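Local atomic coordinates of putative ferredoxin (Rhodopseudomonas palustris, PDB entry 4ID8), a protein that binds a [3Fe-4S] cluster and probably serves as an electron-transfer ferredoxin for the associated cytochrome P450 CYP194A4. Residues L5-A18 and L30-V44. Residues are numbered along the deposited sequence; the frame is centred on the assembly and turned at random.
Sequences LTIHVDQDKCQGHA and LDDYGNAHEKGDGVV. With F3S (Fe3-s4 cluster), chain B.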
loop_
_atom_site.group_PDB
_atom_site.type_symbol
_atom_site.label_atom_id
_atom_site.label_comp_id
_atom_site.label_asym_id
_atom_site.label_seq_id
_atom_site.Cartn_x
_atom_site.Cartn_y
_atom_site.Cartn_z
ATOM N N LEU A 5 11.871 2.768 5.839
ATOM C CA LEU A 5 10.506 2.171 5.476
ATOM C C LEU A 5 10.183 1.993 3.996
ATOM O O LEU A 5 10.255 2.933 3.219
ATOM C CB LEU A 5 9.315 2.864 6.138
ATOM C CG LEU A 5 9.221 3.109 7.650
ATOM C CD1 LEU A 5 7.922 3.720 7.896
ATOM C CD2 LEU A 5 9.261 1.814 8.415
ATOM N N THR A 6 9.831 0.757 3.618
ATOM C CA THR A 6 9.289 0.407 2.267
ATOM C C THR A 6 7.951 -0.340 2.384
ATOM O O THR A 6 7.661 -0.955 3.428
ATOM C CB THR A 6 10.294 -0.369 1.343
ATOM O OG1 THR A 6 10.334 -1.761 1.670
ATOM C CG2 THR A 6 11.686 0.180 1.438
ATOM N N ILE A 7 7.141 -0.260 1.320
ATOM C CA ILE A 7 5.822 -0.887 1.245
ATOM C C ILE A 7 5.831 -2.010 0.251
ATOM O O ILE A 7 6.454 -1.883 -0.781
ATOM C CB ILE A 7 4.822 0.027 0.598
ATOM C CG1 ILE A 7 4.623 1.307 1.350
ATOM C CG2 ILE A 7 3.491 -0.659 0.572
ATOM C CD1 ILE A 7 3.585 1.134 2.461
ATOM N N HIS A 8 5.117 -3.085 0.536
ATOM C CA HIS A 8 4.852 -4.115 -0.466
ATOM C C HIS A 8 3.407 -4.573 -0.413
ATOM O O HIS A 8 2.870 -4.813 0.651
ATOM C CB HIS A 8 5.808 -5.290 -0.232
ATOM C CG HIS A 8 5.503 -6.519 -1.031
ATOM N ND1 HIS A 8 5.553 -6.547 -2.412
ATOM C CD2 HIS A 8 5.196 -7.778 -0.636
ATOM C CE1 HIS A 8 5.232 -7.767 -2.828
ATOM N NE2 HIS A 8 5.003 -8.529 -1.769
ATOM N N VAL A 9 2.765 -4.741 -1.557
ATOM C CA VAL A 9 1.454 -5.415 -1.572
ATOM C C VAL A 9 1.606 -6.818 -2.040
ATOM O O VAL A 9 2.126 -7.061 -3.121
ATOM C CB VAL A 9 0.491 -4.717 -2.544
ATOM C CG1 VAL A 9 -0.882 -5.379 -2.507
ATOM C CG2 VAL A 9 0.426 -3.219 -2.252
ATOM N N ASP A 10 1.135 -7.775 -1.277
ATOM C CA ASP A 10 1.186 -9.173 -1.718
ATOM C C ASP A 10 0.055 -9.420 -2.707
ATOM O O ASP A 10 -1.113 -9.299 -2.370
ATOM C CB ASP A 10 1.034 -10.067 -0.493
ATOM C CG ASP A 10 1.105 -11.567 -0.804
ATOM O OD1 ASP A 10 1.501 -12.304 0.119
ATOM O OD2 ASP A 10 0.748 -12.031 -1.908
ATOM N N GLN A 11 0.397 -9.780 -3.925
ATOM C CA GLN A 11 -0.582 -9.892 -4.958
ATOM C C GLN A 11 -1.567 -11.013 -4.711
ATOM O O GLN A 11 -2.729 -10.938 -5.123
ATOM C CB GLN A 11 0.113 -10.078 -6.292
ATOM C CG GLN A 11 0.846 -8.830 -6.783
ATOM C CD GLN A 11 -0.020 -7.577 -6.694
ATOM O OE1 GLN A 11 -1.012 -7.430 -7.393
ATOM N NE2 GLN A 11 0.361 -6.667 -5.822
ATOM N N ASP A 12 -1.122 -12.067 -4.032
ATOM C CA ASP A 12 -2.045 -13.138 -3.729
ATOM C C ASP A 12 -3.120 -12.786 -2.696
ATOM O O ASP A 12 -4.291 -13.199 -2.835
ATOM C CB ASP A 12 -1.306 -14.426 -3.392
ATOM C CG ASP A 12 -0.684 -15.081 -4.638
ATOM O OD1 ASP A 12 -1.356 -15.140 -5.691
ATOM O OD2 ASP A 12 0.487 -15.537 -4.561
ATOM N N LYS A 13 -2.741 -11.984 -1.709
ATOM C CA LYS A 13 -3.692 -11.475 -0.742
ATOM C C LYS A 13 -4.613 -10.357 -1.249
ATOM O O LYS A 13 -5.777 -10.354 -0.919
ATOM C CB LYS A 13 -2.963 -11.061 0.522
ATOM C CG LYS A 13 -2.244 -12.225 1.155
ATOM C CD LYS A 13 -1.168 -11.716 2.028
ATOM C CE LYS A 13 -1.142 -12.450 3.330
ATOM N NZ LYS A 13 0.119 -13.205 3.528
ATOM N N CYS A 14 -4.120 -9.423 -2.056
ATOM C CA CYS A 14 -4.954 -8.318 -2.598
ATOM C C CYS A 14 -6.251 -8.781 -3.263
ATOM O O CYS A 14 -6.213 -9.558 -4.172
ATOM C CB CYS A 14 -4.157 -7.495 -3.615
ATOM S SG CYS A 14 -4.996 -5.971 -3.986
ATOM N N GLN A 15 -7.397 -8.301 -2.810
ATOM C CA GLN A 15 -8.691 -8.540 -3.496
ATOM C C GLN A 15 -9.267 -7.219 -4.087
ATOM O O GLN A 15 -10.468 -7.096 -4.327
ATOM C CB GLN A 15 -9.712 -9.147 -2.523
ATOM C CG GLN A 15 -9.404 -10.532 -1.910
ATOM C CD GLN A 15 -8.931 -11.522 -2.925
ATOM O OE1 GLN A 15 -7.960 -12.242 -2.686
ATOM N NE2 GLN A 15 -9.577 -11.554 -4.088
ATOM N N GLY A 16 -8.404 -6.235 -4.295
ATOM C CA GLY A 16 -8.805 -4.917 -4.811
ATOM C C GLY A 16 -9.872 -4.083 -4.123
ATOM O O GLY A 16 -10.715 -3.453 -4.800
ATOM N N HIS A 17 -9.871 -4.063 -2.785
ATOM C CA HIS A 17 -10.689 -3.106 -2.016
ATOM C C HIS A 17 -10.420 -1.655 -2.357
ATOM O O HIS A 17 -11.340 -0.848 -2.335
ATOM C CB HIS A 17 -10.512 -3.350 -0.532
ATOM C CG HIS A 17 -11.104 -4.651 -0.092
ATOM N ND1 HIS A 17 -10.388 -5.825 -0.087
ATOM C CD2 HIS A 17 -12.359 -4.973 0.289
ATOM C CE1 HIS A 17 -11.161 -6.812 0.332
ATOM N NE2 HIS A 17 -12.370 -6.326 0.538
ATOM N N ALA A 18 -9.171 -1.354 -2.699
ATOM C CA ALA A 18 -8.687 -0.033 -3.033
ATOM C C ALA A 18 -8.657 0.976 -1.860
ATOM O O ALA A 18 -8.575 2.191 -2.100
ATOM C CB ALA A 18 -9.421 0.564 -4.305
ATOM N N LEU A 30 -3.017 1.236 -8.793
ATOM C CA LEU A 30 -3.885 0.114 -9.118
ATOM C C LEU A 30 -3.722 -0.292 -10.575
ATOM O O LEU A 30 -3.734 0.572 -11.465
ATOM C CB LEU A 30 -5.340 0.521 -8.906
ATOM C CG LEU A 30 -5.738 0.963 -7.537
ATOM C CD1 LEU A 30 -7.164 1.201 -7.702
ATOM C CD2 LEU A 30 -5.478 -0.151 -6.530
ATOM N N ASP A 31 -3.651 -1.597 -10.825
ATOM C CA ASP A 31 -3.659 -2.073 -12.221
ATOM C C ASP A 31 -5.081 -2.061 -12.835
ATOM O O ASP A 31 -6.019 -1.577 -12.228
ATOM C CB ASP A 31 -2.962 -3.413 -12.383
ATOM C CG ASP A 31 -3.714 -4.542 -11.743
ATOM O OD1 ASP A 31 -4.937 -4.510 -11.572
ATOM O OD2 ASP A 31 -3.076 -5.493 -11.403
ATOM N N ASP A 32 -5.243 -2.529 -14.064
ATOM C CA ASP A 32 -6.541 -2.437 -14.718
ATOM C C ASP A 32 -7.550 -3.379 -14.054
ATOM O O ASP A 32 -8.743 -3.213 -14.194
ATOM C CB ASP A 32 -6.414 -2.783 -16.195
ATOM C CG ASP A 32 -5.844 -1.662 -17.053
ATOM O OD1 ASP A 32 -5.775 -1.957 -18.264
ATOM O OD2 ASP A 32 -5.473 -0.535 -16.592
ATOM N N TYR A 33 -7.067 -4.368 -13.317
ATOM C CA TYR A 33 -7.954 -5.342 -12.647
ATOM C C TYR A 33 -8.241 -4.987 -11.196
ATOM O O TYR A 33 -8.794 -5.794 -10.477
ATOM C CB TYR A 33 -7.393 -6.752 -12.794
ATOM C CG TYR A 33 -7.100 -6.965 -14.233
ATOM C CD1 TYR A 33 -8.063 -7.521 -15.090
ATOM C CD2 TYR A 33 -5.935 -6.452 -14.793
ATOM C CE1 TYR A 33 -7.829 -7.647 -16.435
ATOM C CE2 TYR A 33 -5.675 -6.561 -16.158
ATOM C CZ TYR A 33 -6.626 -7.174 -16.973
ATOM O OH TYR A 33 -6.353 -7.294 -18.292
ATOM N N GLY A 34 -7.848 -3.782 -10.794
ATOM C CA GLY A 34 -8.075 -3.299 -9.454
ATOM C C GLY A 34 -7.107 -3.673 -8.353
ATOM O O GLY A 34 -7.331 -3.318 -7.200
ATOM N N ASN A 35 -6.033 -4.365 -8.693
ATOM C CA ASN A 35 -5.051 -4.778 -7.695
ATOM C C ASN A 35 -4.021 -3.717 -7.454
ATOM O O ASN A 35 -3.625 -2.979 -8.384
ATOM C CB ASN A 35 -4.364 -6.048 -8.139
ATOM C CG ASN A 35 -5.314 -7.207 -8.236
ATOM O OD1 ASN A 35 -5.778 -7.730 -7.233
ATOM N ND2 ASN A 35 -5.601 -7.618 -9.440
ATOM N N ALA A 36 -3.611 -3.620 -6.201
ATOM C CA ALA A 36 -2.673 -2.593 -5.819
ATOM C C ALA A 36 -1.216 -3.090 -5.864
ATOM O O ALA A 36 -0.925 -4.287 -5.710
ATOM C CB ALA A 36 -3.016 -2.036 -4.475
ATOM N N HIS A 37 -0.303 -2.154 -6.093
ATOM C CA HIS A 37 1.112 -2.431 -5.988
ATOM C C HIS A 37 1.852 -1.158 -5.549
ATOM O O HIS A 37 1.389 -0.045 -5.847
ATOM C CB HIS A 37 1.674 -3.033 -7.299
ATOM C CG HIS A 37 1.383 -2.216 -8.503
ATOM N ND1 HIS A 37 0.380 -2.539 -9.396
ATOM C CD2 HIS A 37 1.960 -1.071 -8.973
ATOM C CE1 HIS A 37 0.351 -1.623 -10.366
ATOM N NE2 HIS A 37 1.304 -0.726 -10.138
ATOM N N GLU A 38 2.977 -1.322 -4.830
ATOM C CA GLU A 38 3.846 -0.200 -4.478
ATOM C C GLU A 38 4.376 0.545 -5.702
ATOM O O GLU A 38 4.573 0.000 -6.737
ATOM C CB GLU A 38 5.001 -0.629 -3.587
ATOM C CG GLU A 38 5.844 -1.745 -4.165
ATOM C CD GLU A 38 5.283 -3.114 -3.813
ATOM O OE1 GLU A 38 4.033 -3.209 -3.703
ATOM O OE2 GLU A 38 6.076 -4.091 -3.652
ATOM N N LYS A 39 4.662 1.819 -5.527
ATOM C CA LYS A 39 4.717 2.792 -6.617
ATOM C C LYS A 39 6.145 3.324 -6.630
ATOM O O LYS A 39 6.752 3.506 -5.582
ATOM C CB LYS A 39 3.678 3.866 -6.270
ATOM C CG LYS A 39 3.382 4.983 -7.217
ATOM C CD LYS A 39 2.460 5.972 -6.541
ATOM C CE LYS A 39 1.746 6.902 -7.498
ATOM N NZ LYS A 39 2.233 8.346 -7.485
ATOM N N GLY A 40 6.722 3.482 -7.825
ATOM C CA GLY A 40 8.081 4.014 -7.975
ATOM C C GLY A 40 9.116 3.386 -7.056
ATOM O O GLY A 40 9.509 2.221 -7.239
ATOM N N ASP A 41 9.555 4.183 -6.083
ATOM C CA ASP A 41 10.427 3.750 -5.005
ATOM C C ASP A 41 10.055 2.548 -4.126
ATOM O O ASP A 41 10.908 1.754 -3.726
ATOM C CB ASP A 41 10.559 4.924 -4.041
ATOM C CG ASP A 41 11.887 5.442 -4.053
ATOM O OD1 ASP A 41 12.696 4.790 -4.722
ATOM O OD2 ASP A 41 12.136 6.460 -3.430
ATOM N N GLY A 42 8.793 2.489 -3.745
ATOM C CA GLY A 42 8.424 1.744 -2.567
ATOM C C GLY A 42 8.793 2.428 -1.265
ATOM O O GLY A 42 8.132 2.162 -0.270
ATOM N N VAL A 43 9.833 3.280 -1.260
ATOM C CA VAL A 43 10.321 4.029 -0.049
ATOM C C VAL A 43 9.319 5.095 0.450
ATOM O O VAL A 43 8.786 5.882 -0.344
ATOM C CB VAL A 43 11.683 4.797 -0.293
ATOM C CG1 VAL A 43 11.972 5.708 0.857
ATOM C CG2 VAL A 43 12.779 3.888 -0.397
ATOM N N VAL A 44 9.094 5.161 1.749
ATOM C CA VAL A 44 8.043 5.996 2.260
ATOM C C VAL A 44 8.639 7.309 2.758
ATOM O O VAL A 44 9.480 7.282 3.635
ATOM C CB VAL A 44 7.350 5.292 3.406
ATOM C CG1 VAL A 44 6.390 6.223 4.053
ATOM C CG2 VAL A 44 6.663 3.986 2.918
HETATM FE FE1 F3S B . -5.657 -4.632 -2.220
HETATM FE FE3 F3S B . -5.322 -2.246 -1.335
HETATM FE FE4 F3S B . -5.818 -4.141 0.301
HETATM S S1 F3S B . -6.418 -2.787 -3.181
HETATM S S2 F3S B . -7.158 -5.555 -0.872
HETATM S S3 F3S B . -4.048 -3.918 -0.919
HETATM S S4 F3S B . -6.782 -2.156 0.359
HETATM O O HOH W 1 3.366 -6.171 -5.358
HETATM O O HOH W 2 0.208 -5.196 -9.493
#
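The His8 ring receives the Glu38 carboxylate at its edge, in plane, while the backbone N of Asp10 lies over one face toward the rim. ND1 of His8 donates to the syn lone pair of Glu38 OE2 (2.8 Å), with ring and carboxylate planes nearly perpendicular at 88°. The other oxygen, Glu38 OE1, accepts from Val9 N at 2.9 Å, so both carboxylate oxygens grip strand 6-9. Glu38 reaches the strand across the carbonyl of Ile7, its CG between backbone N and carbonyl carbon (chi1 55°) and its chain bent at chi2.

The Gln11 amide stands almost at right angles to that of Asn35; its NE2 donates to Ala36 O, 2.7 Å away and in the amide plane. NE2 also donates to Val9 O, a longer bond from above the carbonyl plane, and a water bridges the same two atoms. Beyond Glu38, the type II' turn Lys39-Gly42 brings the chain back to strand 6-9, where Ile7 N binds Gly42 O and Val44 N binds Leu5 O. Ile7 CG1 packs on Val44 CG2 at 3.7 Å, beside Phe28 and helix 49-58.

At the cluster, Cys14 SG ligates FE1 of the cluster at 2.3 Å and accepts N-H bonds from Ala36 and, within its own loop, Gly16. Such N-H···S bonds are characteristic of ferredoxin cluster sites, here a [3Fe-4S] pocket also lined by Val9 and Ala36.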